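Protein angel homolog 2 (Homo sapiens, PDB 6RW0) acts as a 2',3'-cyclic phosphatase of the CCR4 family of deadenylases and probably binds the 3'-untranslated regions of mRNA. Local coordinates at residues 51-56 and 96-101; 389-394 and 421-426; 139-144 and 189-194; 88-93 and 117-122. All coordinates share one frame; numbering follows the deposited sequence.

Interaction 1 of 4, residues 51-56 and 96-101; sequences DFSVMS and FDADVL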
# COMPACT_ATOMS: atom_id res chain seq x y z
N ASP A 51 10.22 19.62 0.71
CA ASP A 51 10.08 18.56 1.72
C ASP A 51 8.59 18.24 1.83
O ASP A 51 7.81 19.14 1.76
CB ASP A 51 10.62 19.00 3.08
CG ASP A 51 12.13 19.11 3.14
OD1 ASP A 51 12.79 18.70 2.22
OD2 ASP A 51 12.62 19.60 4.15
N PHE A 52 8.23 16.97 1.95
CA PHE A 52 6.82 16.57 2.09
C PHE A 52 6.77 15.24 2.82
O PHE A 52 7.67 14.46 2.71
CB PHE A 52 6.12 16.50 0.73
CG PHE A 52 6.63 15.42 -0.18
CD1 PHE A 52 7.81 15.56 -0.87
CD2 PHE A 52 5.92 14.24 -0.32
CE1 PHE A 52 8.27 14.56 -1.70
CE2 PHE A 52 6.39 13.24 -1.15
CZ PHE A 52 7.55 13.40 -1.84
N SER A 53 5.69 15.05 3.53
CA SER A 53 5.44 13.83 4.28
C SER A 53 4.29 13.03 3.67
O SER A 53 3.39 13.59 3.03
CB SER A 53 5.13 14.14 5.74
OG SER A 53 4.01 15.02 5.84
N VAL A 54 4.36 11.71 3.87
CA VAL A 54 3.41 10.75 3.32
C VAL A 54 3.01 9.78 4.41
O VAL A 54 3.88 9.18 5.07
CB VAL A 54 4.01 9.96 2.14
CG1 VAL A 54 2.98 8.94 1.60
CG2 VAL A 54 4.49 10.86 1.04
N MET A 55 1.72 9.59 4.55
CA MET A 55 1.14 8.62 5.50
C MET A 55 0.43 7.52 4.70
O MET A 55 -0.32 7.89 3.81
CB MET A 55 0.13 9.28 6.42
CG MET A 55 -0.58 8.29 7.29
SD MET A 55 -1.81 9.06 8.34
CE MET A 55 -0.77 9.58 9.69
N SER A 56 0.68 6.25 4.97
CA SER A 56 -0.03 5.10 4.36
C SER A 56 -0.79 4.43 5.49
O SER A 56 -0.16 4.08 6.46
CB SER A 56 0.90 4.16 3.67
OG SER A 56 0.17 3.16 3.01
N PHE A 96 -0.69 13.86 12.94
CA PHE A 96 0.51 13.76 12.12
C PHE A 96 0.54 14.80 11.02
O PHE A 96 1.63 15.14 10.55
CB PHE A 96 0.67 12.34 11.59
CG PHE A 96 1.03 11.37 12.68
CD1 PHE A 96 2.23 11.47 13.35
CD2 PHE A 96 0.15 10.37 13.05
CE1 PHE A 96 2.55 10.59 14.38
CE2 PHE A 96 0.47 9.49 14.06
CZ PHE A 96 1.67 9.61 14.72
N ASP A 97 -0.62 15.32 10.61
CA ASP A 97 -0.68 16.43 9.65
C ASP A 97 0.19 16.16 8.42
O ASP A 97 0.93 17.03 7.95
CB ASP A 97 -0.30 17.75 10.34
CG ASP A 97 -0.62 18.97 9.50
OD1 ASP A 97 -1.69 18.95 8.87
OD2 ASP A 97 0.17 19.95 9.51
N ALA A 98 0.06 14.96 7.87
CA ALA A 98 0.87 14.59 6.72
C ALA A 98 0.43 15.33 5.46
O ALA A 98 -0.74 15.63 5.26
CB ALA A 98 0.78 13.09 6.45
N ASP A 99 1.39 15.59 4.57
CA ASP A 99 1.08 16.31 3.34
C ASP A 99 0.30 15.45 2.35
O ASP A 99 -0.49 15.98 1.56
CB ASP A 99 2.36 16.79 2.68
CG ASP A 99 3.10 17.79 3.52
OD1 ASP A 99 2.44 18.70 4.07
OD2 ASP A 99 4.33 17.67 3.65
N VAL A 100 0.54 14.14 2.34
CA VAL A 100 -0.11 13.19 1.44
C VAL A 100 -0.61 12.04 2.28
O VAL A 100 0.13 11.52 3.13
CB VAL A 100 0.88 12.66 0.38
CG1 VAL A 100 0.20 11.64 -0.53
CG2 VAL A 100 1.47 13.78 -0.44
N LEU A 101 -1.87 11.63 2.05
CA LEU A 101 -2.45 10.47 2.70
C LEU A 101 -2.79 9.42 1.65
O LEU A 101 -3.47 9.72 0.66
CB LEU A 101 -3.75 10.79 3.42
CG LEU A 101 -3.74 11.99 4.34
CD1 LEU A 101 -5.18 12.18 4.83
CD2 LEU A 101 -2.78 11.81 5.48
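The pairing of Val54 with Val100 and of Met55 with Leu101 joins the two parallel strands of a beta-alpha-beta crossover, in which helix 82-96 links strand 49-58 to its neighbour 100-107. Two backbone bonds set the register: Val100 N donates to Ser53 O (3.0 Å) and Met55 N to Val100 O (2.9 Å). Ser53 of the first strand and Asp99, just ahead of the second, exchange bonds between side chain and backbone. Asp99 N donates to Ser53 OG at 3.0 Å. In return Ser53 N donates to Asp99 OD2 (3.0 Å), meeting the carboxylate on its anti side and 25° out of its plane. Ser53 OG is brought to Asp99 N by a first torsion of 57°, which sets it between its own backbone N and carbonyl carbon. On the sheet face of Met55, its CB rests on Ala98 CB, while the chain bends at its end to bring CE within 3.6 Å of Phe96 CD2, the two side chains crossing at about a right angle. On the other face Val54 CG2 lies 4.1 Å from Val100 CB, side by side. The two-way exchange pins the chain just before strand 100-107, and the N-H of Ser53 would probably help to settle the negative charge on Asp99.

Interaction 2 of 4, residues 389-394 and 421-426; sequences LKLLAR and LLAKFR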
# COMPACT_ATOMS: atom_id res chain seq x y z
N LEU A 389 14.43 10.50 -4.37
CA LEU A 389 13.97 11.25 -3.19
C LEU A 389 14.90 10.88 -2.04
O LEU A 389 15.40 9.78 -2.04
CB LEU A 389 12.54 10.85 -2.84
CG LEU A 389 11.46 11.36 -3.77
CD1 LEU A 389 10.15 10.67 -3.47
CD2 LEU A 389 11.33 12.87 -3.66
N LYS A 390 15.12 11.78 -1.10
CA LYS A 390 15.90 11.48 0.10
C LYS A 390 14.92 11.23 1.24
O LYS A 390 14.01 12.01 1.42
CB LYS A 390 16.83 12.64 0.46
CG LYS A 390 17.79 13.03 -0.64
CD LYS A 390 19.04 12.19 -0.68
CE LYS A 390 20.14 12.84 -1.50
NZ LYS A 390 20.33 14.27 -1.16
N LEU A 391 15.09 10.12 1.94
CA LEU A 391 14.29 9.85 3.12
C LEU A 391 14.90 10.60 4.29
O LEU A 391 16.05 10.34 4.67
CB LEU A 391 14.26 8.35 3.42
CG LEU A 391 13.47 8.00 4.68
CD1 LEU A 391 12.01 8.36 4.54
CD2 LEU A 391 13.62 6.52 4.98
N LEU A 392 14.14 11.54 4.85
CA LEU A 392 14.64 12.31 5.99
C LEU A 392 14.32 11.64 7.32
O LEU A 392 15.14 11.68 8.24
CB LEU A 392 14.00 13.70 5.97
CG LEU A 392 14.28 14.60 4.77
CD1 LEU A 392 13.49 15.90 4.90
CD2 LEU A 392 15.77 14.87 4.66
N ALA A 393 13.13 11.06 7.45
CA ALA A 393 12.69 10.51 8.72
C ALA A 393 11.53 9.55 8.49
O ALA A 393 10.84 9.61 7.47
CB ALA A 393 12.23 11.62 9.68
N ARG A 394 11.32 8.67 9.46
CA ARG A 394 10.20 7.74 9.44
C ARG A 394 9.68 7.57 10.86
O ARG A 394 10.42 7.75 11.83
CB ARG A 394 10.58 6.38 8.86
CG ARG A 394 11.64 5.66 9.66
CD ARG A 394 12.15 4.43 8.93
NE ARG A 394 13.23 3.85 9.72
CZ ARG A 394 14.25 3.17 9.23
NH1 ARG A 394 14.36 2.94 7.93
NH2 ARG A 394 15.18 2.71 10.07
N LEU A 421 1.80 4.08 8.57
CA LEU A 421 3.19 4.29 8.21
C LEU A 421 3.35 5.76 7.85
O LEU A 421 2.43 6.37 7.29
CB LEU A 421 3.55 3.43 7.00
CG LEU A 421 3.84 1.95 7.27
CD1 LEU A 421 2.66 1.20 7.85
CD2 LEU A 421 4.33 1.25 5.99
N LEU A 422 4.49 6.35 8.19
CA LEU A 422 4.68 7.78 7.94
C LEU A 422 6.14 8.04 7.64
O LEU A 422 7.02 7.57 8.36
CB LEU A 422 4.22 8.58 9.16
CG LEU A 422 4.29 10.10 9.09
CD1 LEU A 422 3.35 10.71 8.06
CD2 LEU A 422 3.99 10.68 10.49
N ALA A 423 6.38 8.82 6.59
CA ALA A 423 7.72 9.17 6.16
C ALA A 423 7.78 10.64 5.81
O ALA A 423 6.80 11.22 5.33
CB ALA A 423 8.11 8.37 4.91
N LYS A 424 8.96 11.23 5.99
CA LYS A 424 9.24 12.57 5.48
C LYS A 424 10.33 12.47 4.43
O LYS A 424 11.39 11.89 4.68
CB LYS A 424 9.67 13.54 6.57
CG LYS A 424 9.81 14.96 6.02
CD LYS A 424 9.75 16.03 7.10
CE LYS A 424 10.78 17.12 6.82
NZ LYS A 424 10.50 18.38 7.56
N PHE A 425 10.05 13.06 3.27
CA PHE A 425 10.96 13.01 2.11
C PHE A 425 11.46 14.40 1.74
O PHE A 425 10.82 15.37 2.05
CB PHE A 425 10.23 12.45 0.88
CG PHE A 425 9.82 11.01 0.99
CD1 PHE A 425 10.76 9.99 0.96
CD2 PHE A 425 8.49 10.67 1.12
CE1 PHE A 425 10.37 8.67 1.07
CE2 PHE A 425 8.11 9.35 1.23
CZ PHE A 425 9.04 8.36 1.20
N ARG A 426 12.60 14.43 1.06
CA ARG A 426 13.17 15.67 0.52
C ARG A 426 13.38 15.49 -0.99
O ARG A 426 13.98 14.52 -1.37
CB ARG A 426 14.53 15.98 1.15
CG ARG A 426 15.24 17.13 0.45
CD ARG A 426 16.23 17.84 1.36
NE ARG A 426 15.57 18.44 2.49
CZ ARG A 426 16.16 18.69 3.65
NH1 ARG A 426 17.45 18.46 3.79
NH2 ARG A 426 15.48 19.19 4.65
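Leu392 and Ala393 both stand opposite Lys424, which makes a classic beta bulge in an otherwise regular antiparallel pair. Backbone hydrogen bonds come first. Lys390 and Arg426 form a hydrogen-bonded pair, with Lys390 N to Arg426 O at 3.0 Å and Arg426 N to Lys390 O at 2.8 Å. At the bulge Lys424 O accepts twice, from Leu392 N at 2.8 Å and weakly from Ala393 N at 3.4 Å. Beyond it, Lys424 N to Ala393 O restores the pattern one residue out of step.

Side-chain packing lies on two sides. Leu392, turned toward the partner strand by the bulge, sets CD2 over the centre of one face of the Arg426 guanidinium, 3.9 Å above its plane, while its CD1 meets Lys424 CE at 3.5 Å. On the other side Leu391 CD1 approaches Phe425 CE1 (3.9 Å) and also packs on Ala423 CB. A polar atom, Lys390 O, sits at the edge of the Phe425 ring.

Among charged groups, Arg426 NE is taken up by Asp51 of strand 49-58, which flanks 421-428; strand 20-22 flanks 390-395. Ile366 and Tyr368 of strand 359-369, from the second sheet, pack against Phe425.

Interaction 3 of 4, residues 139-144 and 189-194; sequences CAICFK and ICVANT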
# COMPACT_ATOMS: atom_id res chain seq x y z
N CYS A 139 -9.51 2.59 -2.13
CA CYS A 139 -8.32 3.37 -1.85
C CYS A 139 -8.61 4.85 -2.03
O CYS A 139 -9.35 5.26 -2.94
CB CYS A 139 -7.20 3.03 -2.83
SG CYS A 139 -6.51 1.40 -2.68
N ALA A 140 -7.97 5.67 -1.21
CA ALA A 140 -8.02 7.11 -1.39
C ALA A 140 -6.60 7.66 -1.38
O ALA A 140 -5.74 7.16 -0.65
CB ALA A 140 -8.86 7.80 -0.32
N ILE A 141 -6.35 8.67 -2.21
CA ILE A 141 -5.14 9.48 -2.11
C ILE A 141 -5.58 10.91 -1.89
O ILE A 141 -6.37 11.45 -2.68
CB ILE A 141 -4.23 9.36 -3.35
CG1 ILE A 141 -3.75 7.93 -3.56
CG2 ILE A 141 -3.00 10.27 -3.16
CD1 ILE A 141 -2.99 7.71 -4.88
N CYS A 142 -5.08 11.52 -0.83
CA CYS A 142 -5.45 12.87 -0.43
C CYS A 142 -4.17 13.67 -0.28
O CYS A 142 -3.12 13.13 0.08
CB CYS A 142 -6.19 12.84 0.90
SG CYS A 142 -7.51 11.59 1.02
N PHE A 143 -4.21 14.96 -0.57
CA PHE A 143 -2.99 15.78 -0.48
C PHE A 143 -3.37 17.20 -0.06
O PHE A 143 -4.45 17.62 -0.35
CB PHE A 143 -2.22 15.73 -1.80
CG PHE A 143 -2.97 16.36 -2.93
CD1 PHE A 143 -3.73 15.60 -3.79
CD2 PHE A 143 -2.96 17.72 -3.07
CE1 PHE A 143 -4.43 16.21 -4.81
CE2 PHE A 143 -3.67 18.33 -4.09
CZ PHE A 143 -4.39 17.57 -4.95
N LYS A 144 -2.49 17.86 0.67
CA LYS A 144 -2.78 19.24 1.12
C LYS A 144 -2.79 20.12 -0.12
O LYS A 144 -1.81 20.14 -0.81
CB LYS A 144 -1.71 19.71 2.11
CG LYS A 144 -1.78 19.03 3.46
CD LYS A 144 -3.05 19.30 4.19
CE LYS A 144 -2.95 19.00 5.67
NZ LYS A 144 -2.07 19.97 6.34
N ILE A 189 5.54 14.81 -8.90
CA ILE A 189 5.67 13.62 -8.08
C ILE A 189 4.50 12.70 -8.36
O ILE A 189 3.34 13.15 -8.40
CB ILE A 189 5.74 13.98 -6.58
CG1 ILE A 189 6.95 14.88 -6.34
CG2 ILE A 189 5.82 12.71 -5.73
CD1 ILE A 189 7.02 15.42 -4.95
N CYS A 190 4.79 11.43 -8.56
CA CYS A 190 3.78 10.42 -8.84
C CYS A 190 3.52 9.65 -7.55
O CYS A 190 4.45 9.06 -7.00
CB CYS A 190 4.30 9.48 -9.92
SG CYS A 190 3.17 8.16 -10.32
N VAL A 191 2.28 9.66 -7.08
CA VAL A 191 1.89 8.96 -5.86
C VAL A 191 0.93 7.85 -6.23
O VAL A 191 -0.11 8.10 -6.86
CB VAL A 191 1.25 9.91 -4.84
CG1 VAL A 191 0.84 9.14 -3.58
CG2 VAL A 191 2.18 11.05 -4.50
N ALA A 192 1.26 6.63 -5.83
CA ALA A 192 0.46 5.46 -6.13
C ALA A 192 0.02 4.80 -4.83
O ALA A 192 0.72 4.87 -3.82
CB ALA A 192 1.24 4.47 -6.97
N ASN A 193 -1.15 4.17 -4.87
CA ASN A 193 -1.74 3.51 -3.71
C ASN A 193 -2.51 2.29 -4.20
O ASN A 193 -3.17 2.35 -5.25
CB ASN A 193 -2.66 4.52 -3.01
CG ASN A 193 -3.28 3.99 -1.73
OD1 ASN A 193 -2.83 3.01 -1.14
ND2 ASN A 193 -4.33 4.67 -1.27
N THR A 194 -2.43 1.20 -3.45
CA THR A 194 -3.20 0.01 -3.80
C THR A 194 -3.46 -0.82 -2.55
O THR A 194 -2.87 -0.61 -1.49
CB THR A 194 -2.48 -0.82 -4.88
OG1 THR A 194 -3.38 -1.80 -5.41
CG2 THR A 194 -1.27 -1.57 -4.32
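The carboxamide of Asn193, the one flat group in this contact, has Cys139 CB over one of its faces, 3.7 Å from ND2. ND2 donates to Leu103 O, OD1 accepts from Gln104 NE2, and Ala140 O lies 2.9 Å from ND2. The setting is the interior of the alpha/beta sandwich of the endonuclease/exonuclease/phosphatase family, where two sheets pack face to face: strand 137-144 belongs to one and strand 189-195 to the other. The short segments run nearly antiparallel, at 157°, and their axes come within 7.0 Å, so it is side chains that bridge the gap. A first torsion of -177° sets Asn193 CG anti to its backbone N, on the side of the opposing sheet. The buried amide finds its backbone and side-chain partners there on strand 100-107.

Ile141 supplies the hydrocarbon side of the contact. Its CG1 rests on Asn193 CB (3.6 Å), CG2 touches Val191 CG1 (4.0 Å) and CD1 reaches Val191 O (3.5 Å); Ile141 and its two partners pass alongside one another, pointing opposite ways. An alanine here would probably open a gap between the sheets, leaving Val191 CG1 and Asn193 CB without these neighbours. Leu175 of strand 171-179 also packs on Ile141. At the end nearer the magnesium ion, Cys139 SG lies 3.8 Å from Thr194 CA.

Interaction 4 of 4, residues 88-93 and 117-122; sequences NILKEI and PSLESL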
# COMPACT_ATOMS: atom_id res chain seq x y z
N ASN A 88 -11.13 8.36 16.56
CA ASN A 88 -9.73 8.04 16.83
C ASN A 88 -8.88 8.13 15.56
O ASN A 88 -7.77 8.67 15.59
CB ASN A 88 -9.62 6.63 17.41
CG ASN A 88 -9.77 6.60 18.91
OD1 ASN A 88 -9.80 7.64 19.58
ND2 ASN A 88 -9.85 5.40 19.45
N ILE A 89 -9.38 7.59 14.45
CA ILE A 89 -8.64 7.62 13.19
C ILE A 89 -8.44 9.06 12.73
O ILE A 89 -7.34 9.45 12.32
CB ILE A 89 -9.37 6.78 12.14
CG1 ILE A 89 -9.29 5.29 12.50
CG2 ILE A 89 -8.81 7.03 10.75
CD1 ILE A 89 -10.37 4.43 11.86
N LEU A 90 -9.50 9.87 12.80
CA LEU A 90 -9.38 11.26 12.39
C LEU A 90 -8.40 12.02 13.28
O LEU A 90 -7.61 12.84 12.80
CB LEU A 90 -10.76 11.92 12.40
CG LEU A 90 -10.82 13.40 12.01
CD1 LEU A 90 -10.38 13.55 10.57
CD2 LEU A 90 -12.21 13.97 12.25
N LYS A 91 -8.43 11.75 14.59
CA LYS A 91 -7.50 12.40 15.51
C LYS A 91 -6.05 12.06 15.17
O LYS A 91 -5.18 12.93 15.23
CB LYS A 91 -7.84 11.97 16.94
CG LYS A 91 -6.94 12.54 18.01
CD LYS A 91 -7.42 12.11 19.39
CE LYS A 91 -6.56 12.70 20.50
NZ LYS A 91 -6.93 12.15 21.83
N GLU A 92 -5.78 10.80 14.81
CA GLU A 92 -4.44 10.41 14.40
C GLU A 92 -4.02 11.15 13.14
O GLU A 92 -2.88 11.62 13.02
CB GLU A 92 -4.41 8.93 14.05
CG GLU A 92 -4.29 7.94 15.12
CD GLU A 92 -4.19 6.56 14.51
OE1 GLU A 92 -5.22 6.05 14.01
OE2 GLU A 92 -3.07 6.01 14.49
N ILE A 93 -4.91 11.20 12.14
CA ILE A 93 -4.58 11.88 10.90
C ILE A 93 -4.29 13.35 11.17
O ILE A 93 -3.33 13.92 10.64
CB ILE A 93 -5.71 11.68 9.87
CG1 ILE A 93 -5.76 10.21 9.44
CG2 ILE A 93 -5.51 12.61 8.69
CD1 ILE A 93 -6.96 9.84 8.54
N PRO A 117 -15.59 14.76 4.04
CA PRO A 117 -15.81 16.09 4.56
C PRO A 117 -14.79 16.45 5.65
O PRO A 117 -14.34 17.53 5.67
CB PRO A 117 -17.24 16.05 5.09
CG PRO A 117 -17.88 14.95 4.33
CD PRO A 117 -16.78 13.93 4.19
N SER A 118 -14.46 15.51 6.52
CA SER A 118 -13.52 15.80 7.60
C SER A 118 -12.13 16.09 7.04
O SER A 118 -11.46 17.02 7.49
CB SER A 118 -13.48 14.63 8.59
OG SER A 118 -14.72 14.50 9.27
N LEU A 119 -11.68 15.32 6.05
CA LEU A 119 -10.37 15.57 5.49
C LEU A 119 -10.34 16.88 4.70
O LEU A 119 -9.34 17.61 4.75
CB LEU A 119 -9.93 14.40 4.62
CG LEU A 119 -9.74 13.08 5.37
CD1 LEU A 119 -9.35 11.94 4.43
CD2 LEU A 119 -8.69 13.23 6.47
N GLU A 120 -11.41 17.13 3.97
CA GLU A 120 -11.46 18.44 3.25
C GLU A 120 -11.40 19.69 4.20
O GLU A 120 -10.65 20.76 4.07
CB GLU A 120 -12.67 18.52 2.32
CG GLU A 120 -12.66 17.49 1.19
CD GLU A 120 -12.03 17.86 -0.15
OE1 GLU A 120 -12.19 19.01 -0.57
OE2 GLU A 120 -11.42 16.97 -0.78
N SER A 121 -11.98 19.47 5.40
CA SER A 121 -11.93 20.55 6.39
C SER A 121 -10.51 20.78 6.90
O SER A 121 -10.19 21.89 7.33
CB SER A 121 -12.89 20.26 7.55
OG SER A 121 -12.39 19.25 8.41
N LEU A 122 -9.66 19.75 6.85
CA LEU A 122 -8.27 19.85 7.27
C LEU A 122 -7.35 20.37 6.17
O LEU A 122 -6.14 20.50 6.40
CB LEU A 122 -7.76 18.48 7.75
CG LEU A 122 -8.41 17.86 8.98
CD1 LEU A 122 -7.86 16.47 9.27
CD2 LEU A 122 -8.22 18.79 10.19
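Leu90 reaches from helix 82-96 to Ser118, Leu119 and Leu122 at the end of helix 108-121, joining two neighbouring helices of the outer layer of the alpha/beta sandwich, both packed on the same face of a sheet. From CB the chain leaves with CG anti to the backbone N (chi1 179°), and the two methyls beyond it meet the other helix. At CG it forks. The CD1 branch lies against Ser118 CB at 3.8 Å, and its further neighbours are Leu122 CD1 at 4.1 Å and, more loosely, Leu119 CD2. The CD2 branch flanks the same serine, 3.9 Å from Ser118 CB and equally far from Ser118 OG. That hydroxyl is bonded to Glu114 O within its own helix, so its polar need is met while the leucine packs beside it.

The axes of the short segments stay 11.3 Å apart and cross at only -21°, a wide, nearly parallel placement that long side chains must span. An alanine in place of Leu90 would probably leave Ser118 CB and Leu122 CD1 without their partners and open a gap between the helices. Deeper, toward strand 100-107, Ile93 and Leu119 both pack on Leu101. There they also meet each other at about a right angle, Ile93 CG2 lying 3.9 Å from Leu119 CD2.

Overall arrangement
Interactions 1 and 2 are pairings in one sheet, separated by the pairing of strands 49-58 and 421-428, where Phe52 O and Phe425 N, 2.8 Å apart, probably share a hydrogen bond. Strand 100-107 carries the sheet on to 137-144, and the turn before it, at Asp97 OD1, meets Lys144 NZ in a salt bridge of 2.7 Å that ties interaction 1 to interaction 3. The two faces of this sheet are used differently: interaction 3 packs it on the second sheet, while interaction 4 lies on its helical side, with Leu119 CD1 3.9 Å from Cys142 SG. The bound magnesium ion is about 12 Å from the side chain of Cys139 in interaction 3, too far for that residue to bind it.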